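Pyruvate kinase (Toxoplasma gondii, PDB 3GG8) catalyses, as a pyruvate kinase, phosphoryl transfer from phosphoenolpyruvate to ADP, yielding pyruvate and ATP at the end of glycolysis. Local coordinates at residues C[98-103]-C[214-219]; C[127-132]-C[138-143]; C[414-419]-C[463-468]. One frame throughout, in Å; residues are numbered along the deposited sequence.

Interaction 1 (C[98-103]-C[214-219]); sequences ILLDTK and LNFGIP
Leu100 and the pair Phe216–Gly217 make this contact, and it is purely apolar. The side chain of Leu100 leaves strand 97-101 toward the end of helix 207-217. One methyl does the touching. Leu100 CD1 comes to 3.6 Å from Gly217 CA, and is 3.7 Å from Gly217 N. Gly217 has no side chain, so Leu100 CD1 meets its main chain directly. Leu100 CA and Gly217 CA are 6.4 Å apart. Chi1 of Leu100 is -170°, which turns CG away from the strand nitrogen and carries CD1 out to the glycine. Leu100 CD1 also lies obliquely to the Phe216 ring, 4.4 Å from Phe216 CD2. The helix has a wider, pi-type turn at 214-217.

No hydrogen bond joins the two segments. Asp101 OD2 forms salt bridges with Arg66 and Lys255, and Thr102 O accepts a hydrogen bond from Ser228.

Aromatic contacts extend the packing. The Phe216 ring meets Phe69 and His74 edge-to-face, and the Phe216 side chain also touches Leu67 and Cys222.

The contact belongs to the eight-stranded parallel (beta/alpha)8 barrel of pyruvate kinase. Strand 97-101 is third in the barrel, between strands 62-68 and 224-227. Helix 207-217 comes just before strand 224-227 in the chain and packs against the third strand through Leu100, which also touches Ile225.

Interaction 2 (C[127-132]-C[138-143]); sequences KIVTDY and ETTIAC
The chi1 angles of Ile128 and Ile141 bring their CG1 branches together. In Ile128 chi1 is -58°, so CG1 stands beside the backbone N. In Ile141 chi1 is 68°, and CG1 takes the crowded position between N and the carbonyl carbon. Ile128 CG1 and Ile141 CG1 come to 3.8 Å, with the side chains side by side and pointing the same way. The other branch of Ile128, CG2, reaches Cys143 CB at 3.5 Å. Ile128 and Ile141 lie on one face of the sheet.

Lys127, Val129, Thr140 and Ala142 lie on the other face. Val129 CG1 approaches Thr140 OG1 at 3.8 Å, the two side chains crossing at a slant. Ala142 CB meets the loop that follows the strand, 3.4 Å from Asp131 O. The Tyr132 ring meets the Cys143 main chain obliquely, Tyr132 CD1 lying 3.5 Å from Cys143 C. Tyr132 OH bonds to Thr109 O.

The backbones pair in parallel. Ile141 brackets Ile128: Ile141 N donates to Lys127 O, and Ile141 O accepts from Val129 N at 2.7 Å. Lys127 N to Thr139 O and Cys143 N to Val129 O extend the ladder at its two ends; the latter is the most bent of the four, 141° at the hydrogen. The axes of segments 127-129 and 140-142 approach to 4.6 Å.

This sheet belongs to the small beta domain of pyruvate kinase, inserted in the barrel. Strand 140-142 is its outermost strand. Strand 125-129 separates it from the antiparallel strand 176-181, where Tyr176 makes a cation-pi contact with Lys127 and Val177 bonds to the Ile128 backbone.

Interaction 3 (C[414-419]-C[463-468]); sequences LALTET and QGTDHV
Leu416 packs against Val468 and Thr465 where a central strand of the alpha/beta C-terminal domain meets the first turn of a helix. Helix 465-478 follows strand 454-458 and leads to strand 487-494. It is part of a beta-alpha-beta crossover that passes strands 435-439 and 412-416 on the way.

The Leu416 side chain starts at CB, which points to the helix. Chi1 is -77°, and CG stands on the far side from the carbonyl carbon. Leu416 CG is 3.9 Å from Val468 CG1. The chain then forks. Leu416 CD1 turns back along its own strand and lies 4.2 Å from Leu414 CB. CD2 points to the helix. Leu416 CD2 meets Val468 CG1 at 3.7 Å, so the two residues touch tip to tip. Leu416 CD2 also lies 3.8 Å from Thr465 O and 4.1 Å from Thr465 CG2. Leu416 CD2 thus meets both Thr465 and Val468 of the first helical turn.

Leu438 of the adjacent strand touches both Leu416 and Val468, while His492 touches Leu416 and Thr465. Ile469 of the same helix also packs on Leu416. The contact is buried and has no hydrogen bond across it. Gly464 is the N-cap of the helix, and the first turn is closed by Val468 N donating to Gly464 O at 3.0 Å.

In the fold
The three contacts sample three parts of the pyruvate kinase subunit. Interaction 2 is nested in the chain loop that interaction 1 closes: the small beta domain is inserted between strand 97-101 and helix 207-217 of the barrel. Interaction 3 follows in the C-terminal domain. Interaction 1 lies between them, its centre 35 Å from that of interaction 2 and 30 Å from that of interaction 3. The centres of interactions 2 and 3 are 62 Å apart, on opposite sides of the chain's centre. No two contacts touch. In this family the active site lies between the barrel and the small beta domain, so interactions 1 and 2 probably belong to the two bodies that border it.

Interaction 1 (C[98-103]-C[214-219])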
# COMPACT_ATOMS: atom_id res chain seq x y z
N ILE C 98 31.36 -22.92 -17.78
CA ILE C 98 32.70 -22.44 -18.09
C ILE C 98 32.61 -21.05 -18.72
O ILE C 98 31.87 -20.84 -19.68
CB ILE C 98 33.46 -23.46 -18.97
CG1 ILE C 98 33.57 -24.81 -18.23
CG2 ILE C 98 34.85 -22.94 -19.34
CD1 ILE C 98 34.13 -25.94 -19.08
N LEU C 99 33.30 -20.10 -18.10
CA LEU C 99 33.34 -18.70 -18.52
C LEU C 99 34.75 -18.35 -19.03
O LEU C 99 35.71 -18.49 -18.28
CB LEU C 99 32.92 -17.82 -17.32
CG LEU C 99 32.85 -16.28 -17.39
CD1 LEU C 99 31.56 -15.73 -16.77
CD2 LEU C 99 34.04 -15.60 -16.72
N LEU C 100 34.87 -17.93 -20.30
CA LEU C 100 36.12 -17.36 -20.83
C LEU C 100 36.15 -15.85 -20.53
O LEU C 100 35.25 -15.11 -20.92
CB LEU C 100 36.21 -17.59 -22.34
CG LEU C 100 37.50 -17.32 -23.13
CD1 LEU C 100 37.38 -17.92 -24.51
CD2 LEU C 100 37.82 -15.83 -23.26
N ASP C 101 37.18 -15.40 -19.81
CA ASP C 101 37.33 -13.97 -19.48
C ASP C 101 38.47 -13.39 -20.32
O ASP C 101 39.64 -13.72 -20.12
CB ASP C 101 37.60 -13.79 -17.97
CG ASP C 101 37.63 -12.31 -17.54
OD1 ASP C 101 38.10 -11.45 -18.33
OD2 ASP C 101 37.22 -12.01 -16.39
N THR C 102 38.13 -12.53 -21.28
CA THR C 102 39.11 -12.07 -22.26
C THR C 102 40.20 -11.16 -21.63
O THR C 102 39.98 -10.53 -20.57
CB THR C 102 38.43 -11.36 -23.47
OG1 THR C 102 37.76 -10.19 -23.01
CG2 THR C 102 37.41 -12.28 -24.18
N LYS C 103 41.36 -11.14 -22.27
CA LYS C 103 42.43 -10.22 -21.89
C LYS C 103 41.98 -8.78 -22.14
O LYS C 103 41.97 -7.95 -21.22
CB LYS C 103 43.70 -10.52 -22.68
CG LYS C 103 44.93 -9.73 -22.27
CD LYS C 103 46.04 -10.05 -23.23
CE LYS C 103 47.29 -9.24 -22.97
NZ LYS C 103 48.13 -9.99 -22.02
N LEU C 214 36.82 -17.43 -30.76
CA LEU C 214 36.45 -18.31 -31.86
C LEU C 214 37.15 -19.66 -31.82
O LEU C 214 36.53 -20.68 -32.07
CB LEU C 214 36.71 -17.63 -33.22
CG LEU C 214 36.01 -16.32 -33.62
CD1 LEU C 214 36.57 -15.83 -34.98
CD2 LEU C 214 34.49 -16.46 -33.70
N ASN C 215 38.46 -19.65 -31.54
CA ASN C 215 39.25 -20.86 -31.62
C ASN C 215 39.48 -21.59 -30.30
O ASN C 215 40.00 -22.71 -30.29
CB ASN C 215 40.54 -20.60 -32.40
CG ASN C 215 40.26 -20.10 -33.81
OD1 ASN C 215 40.82 -19.11 -34.27
ND2 ASN C 215 39.34 -20.78 -34.49
N PHE C 216 39.02 -20.99 -29.20
CA PHE C 216 38.95 -21.71 -27.95
C PHE C 216 37.51 -21.74 -27.42
O PHE C 216 36.92 -22.82 -27.31
CB PHE C 216 39.91 -21.12 -26.91
CG PHE C 216 40.08 -22.00 -25.69
CD1 PHE C 216 41.19 -22.85 -25.58
CD2 PHE C 216 39.14 -21.99 -24.67
CE1 PHE C 216 41.35 -23.67 -24.46
CE2 PHE C 216 39.28 -22.80 -23.54
CZ PHE C 216 40.39 -23.65 -23.44
N GLY C 217 36.97 -20.56 -27.09
CA GLY C 217 35.65 -20.42 -26.46
C GLY C 217 34.58 -21.32 -27.07
O GLY C 217 33.91 -22.07 -26.36
N ILE C 218 34.44 -21.26 -28.39
CA ILE C 218 33.46 -22.08 -29.12
C ILE C 218 33.72 -23.60 -29.06
O ILE C 218 32.87 -24.33 -28.54
CB ILE C 218 33.23 -21.58 -30.60
CG1 ILE C 218 32.49 -20.23 -30.62
CG2 ILE C 218 32.50 -22.65 -31.45
CD1 ILE C 218 32.14 -19.69 -32.05
N PRO C 219 34.89 -24.09 -29.58
CA PRO C 219 35.07 -25.55 -29.63
C PRO C 219 35.35 -26.23 -28.29
O PRO C 219 35.20 -27.45 -28.21
CB PRO C 219 36.28 -25.74 -30.56
CG PRO C 219 37.08 -24.50 -30.39
CD PRO C 219 36.06 -23.39 -30.15

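Interaction 2 (C[127-132]-C[138-143])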
# COMPACT_ATOMS: atom_id res chain seq x y z
N LYS C 127 57.35 13.63 -17.42
CA LYS C 127 57.00 13.57 -18.82
C LYS C 127 56.62 12.14 -19.16
O LYS C 127 57.33 11.20 -18.80
CB LYS C 127 58.19 14.03 -19.67
CG LYS C 127 57.91 14.15 -21.16
CD LYS C 127 58.95 15.04 -21.79
CE LYS C 127 59.03 14.87 -23.29
NZ LYS C 127 60.00 15.87 -23.87
N ILE C 128 55.47 11.96 -19.81
CA ILE C 128 55.12 10.65 -20.33
C ILE C 128 55.08 10.70 -21.85
O ILE C 128 54.25 11.39 -22.42
CB ILE C 128 53.79 10.12 -19.76
CG1 ILE C 128 53.87 10.04 -18.24
CG2 ILE C 128 53.44 8.74 -20.37
CD1 ILE C 128 52.58 9.61 -17.59
N VAL C 129 55.97 9.95 -22.48
CA VAL C 129 56.12 9.97 -23.94
C VAL C 129 55.43 8.79 -24.63
O VAL C 129 55.10 7.78 -23.99
CB VAL C 129 57.62 10.04 -24.40
CG1 VAL C 129 58.36 11.19 -23.70
CG2 VAL C 129 58.34 8.70 -24.19
N THR C 130 55.25 8.92 -25.94
CA THR C 130 54.58 7.94 -26.78
C THR C 130 55.57 6.96 -27.46
O THR C 130 55.16 5.91 -27.95
CB THR C 130 53.66 8.68 -27.81
OG1 THR C 130 52.36 8.92 -27.23
CG2 THR C 130 53.49 7.89 -29.10
N ASP C 131 56.86 7.30 -27.50
CA ASP C 131 57.90 6.39 -28.03
C ASP C 131 58.19 5.28 -27.02
O ASP C 131 58.86 5.50 -26.02
CB ASP C 131 59.18 7.16 -28.38
CG ASP C 131 60.28 6.27 -28.99
OD1 ASP C 131 61.37 6.80 -29.27
OD2 ASP C 131 60.06 5.07 -29.18
N TYR C 132 57.70 4.07 -27.32
CA TYR C 132 57.76 2.97 -26.37
C TYR C 132 59.14 2.34 -26.29
O TYR C 132 59.39 1.53 -25.40
CB TYR C 132 56.64 1.94 -26.64
CG TYR C 132 56.29 1.09 -25.42
CD1 TYR C 132 55.64 1.65 -24.32
CD2 TYR C 132 56.62 -0.26 -25.36
CE1 TYR C 132 55.32 0.90 -23.20
CE2 TYR C 132 56.30 -1.04 -24.23
CZ TYR C 132 55.65 -0.45 -23.16
OH TYR C 132 55.33 -1.19 -22.04
N GLU C 138 63.68 9.00 -13.83
CA GLU C 138 62.82 9.67 -12.84
C GLU C 138 61.99 10.80 -13.45
O GLU C 138 60.90 11.09 -12.97
CB GLU C 138 63.64 10.18 -11.65
CG GLU C 138 62.83 10.32 -10.35
CD GLU C 138 63.64 10.86 -9.18
OE1 GLU C 138 63.11 11.69 -8.42
OE2 GLU C 138 64.81 10.45 -9.02
N THR C 139 62.51 11.42 -14.52
CA THR C 139 61.87 12.58 -15.14
C THR C 139 60.92 12.25 -16.31
O THR C 139 59.88 12.90 -16.47
CB THR C 139 62.91 13.59 -15.65
OG1 THR C 139 63.39 13.19 -16.94
CG2 THR C 139 64.09 13.72 -14.65
N THR C 140 61.30 11.27 -17.15
CA THR C 140 60.50 10.89 -18.32
C THR C 140 60.30 9.38 -18.46
O THR C 140 61.24 8.61 -18.30
CB THR C 140 61.04 11.54 -19.66
OG1 THR C 140 60.80 10.68 -20.78
CG2 THR C 140 62.52 11.86 -19.59
N ILE C 141 59.06 8.97 -18.73
CA ILE C 141 58.73 7.56 -18.97
C ILE C 141 57.93 7.35 -20.26
O ILE C 141 57.37 8.30 -20.81
CB ILE C 141 58.00 6.88 -17.73
CG1 ILE C 141 56.60 7.44 -17.51
CG2 ILE C 141 58.85 6.99 -16.45
CD1 ILE C 141 55.74 6.56 -16.59
N ALA C 142 57.86 6.10 -20.72
CA ALA C 142 57.10 5.73 -21.92
C ALA C 142 55.78 5.06 -21.56
O ALA C 142 55.66 4.44 -20.51
CB ALA C 142 57.91 4.84 -22.81
N CYS C 143 54.80 5.20 -22.45
CA CYS C 143 53.47 4.61 -22.29
C CYS C 143 53.06 3.89 -23.58
O CYS C 143 53.23 4.43 -24.67
CB CYS C 143 52.46 5.72 -21.93
SG CYS C 143 50.71 5.31 -22.12

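Interaction 3 (C[414-419]-C[463-468])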
# COMPACT_ATOMS: atom_id res chain seq x y z
N LEU C 414 8.98 -25.48 -9.24
CA LEU C 414 9.58 -26.17 -10.37
C LEU C 414 9.44 -25.24 -11.57
O LEU C 414 8.34 -24.77 -11.88
CB LEU C 414 8.89 -27.51 -10.63
CG LEU C 414 8.75 -28.50 -9.47
CD1 LEU C 414 8.08 -29.79 -9.93
CD2 LEU C 414 10.11 -28.81 -8.85
N ALA C 415 10.57 -24.95 -12.21
CA ALA C 415 10.59 -24.13 -13.42
C ALA C 415 10.95 -25.02 -14.59
O ALA C 415 12.11 -25.39 -14.75
CB ALA C 415 11.59 -22.99 -13.28
N LEU C 416 9.96 -25.41 -15.38
CA LEU C 416 10.22 -26.21 -16.56
C LEU C 416 10.57 -25.25 -17.68
O LEU C 416 9.82 -24.32 -17.95
CB LEU C 416 9.00 -27.04 -16.94
CG LEU C 416 8.71 -28.30 -16.12
CD1 LEU C 416 8.20 -27.92 -14.72
CD2 LEU C 416 7.69 -29.17 -16.87
N THR C 417 11.70 -25.48 -18.33
CA THR C 417 12.25 -24.44 -19.22
C THR C 417 13.13 -24.96 -20.35
O THR C 417 13.97 -25.84 -20.16
CB THR C 417 13.01 -23.36 -18.40
OG1 THR C 417 13.33 -22.26 -19.24
CG2 THR C 417 14.30 -23.93 -17.78
N GLU C 418 12.92 -24.42 -21.54
CA GLU C 418 13.73 -24.79 -22.69
C GLU C 418 14.87 -23.79 -22.81
O GLU C 418 16.03 -24.19 -22.79
CB GLU C 418 12.87 -24.84 -23.95
CG GLU C 418 13.59 -25.24 -25.25
CD GLU C 418 14.37 -26.57 -25.17
OE1 GLU C 418 15.28 -26.77 -26.01
OE2 GLU C 418 14.08 -27.40 -24.27
N THR C 419 14.53 -22.50 -22.87
CA THR C 419 15.52 -21.45 -23.12
C THR C 419 16.10 -20.86 -21.84
O THR C 419 17.05 -20.07 -21.89
CB THR C 419 14.92 -20.25 -23.89
OG1 THR C 419 14.12 -19.45 -22.99
CG2 THR C 419 14.11 -20.68 -25.12
N GLN C 463 9.84 -34.92 -23.59
CA GLN C 463 9.19 -35.41 -22.39
C GLN C 463 7.96 -34.55 -22.10
O GLN C 463 8.02 -33.31 -22.17
CB GLN C 463 10.20 -35.36 -21.23
CG GLN C 463 10.24 -36.57 -20.31
CD GLN C 463 10.38 -37.89 -21.05
OE1 GLN C 463 11.31 -38.09 -21.85
NE2 GLN C 463 9.45 -38.81 -20.80
N GLY C 464 6.84 -35.21 -21.80
CA GLY C 464 5.60 -34.51 -21.44
C GLY C 464 5.68 -33.73 -20.14
O GLY C 464 6.40 -34.11 -19.22
N THR C 465 4.93 -32.63 -20.07
CA THR C 465 4.91 -31.72 -18.92
C THR C 465 4.64 -32.40 -17.58
O THR C 465 5.41 -32.25 -16.63
CB THR C 465 3.87 -30.59 -19.16
OG1 THR C 465 4.21 -29.86 -20.34
CG2 THR C 465 3.76 -29.63 -17.97
N ASP C 466 3.52 -33.13 -17.50
CA ASP C 466 3.09 -33.86 -16.31
C ASP C 466 4.13 -34.87 -15.86
O ASP C 466 4.46 -34.92 -14.69
CB ASP C 466 1.77 -34.61 -16.57
CG ASP C 466 0.54 -33.73 -16.39
OD1 ASP C 466 0.67 -32.50 -16.17
OD2 ASP C 466 -0.58 -34.31 -16.47
N HIS C 467 4.61 -35.69 -16.80
CA HIS C 467 5.68 -36.65 -16.56
C HIS C 467 6.92 -36.00 -15.94
O HIS C 467 7.44 -36.49 -14.92
CB HIS C 467 6.06 -37.36 -17.85
CG HIS C 467 5.11 -38.44 -18.26
ND1 HIS C 467 3.76 -38.39 -18.00
CD2 HIS C 467 5.32 -39.59 -18.93
CE1 HIS C 467 3.17 -39.47 -18.48
NE2 HIS C 467 4.10 -40.22 -19.05
N VAL C 468 7.39 -34.90 -16.54
CA VAL C 468 8.57 -34.19 -16.06
C VAL C 468 8.34 -33.71 -14.63
O VAL C 468 9.19 -33.91 -13.77
CB VAL C 468 8.98 -33.00 -16.99
CG1 VAL C 468 9.92 -32.05 -16.28
CG2 VAL C 468 9.63 -33.51 -18.23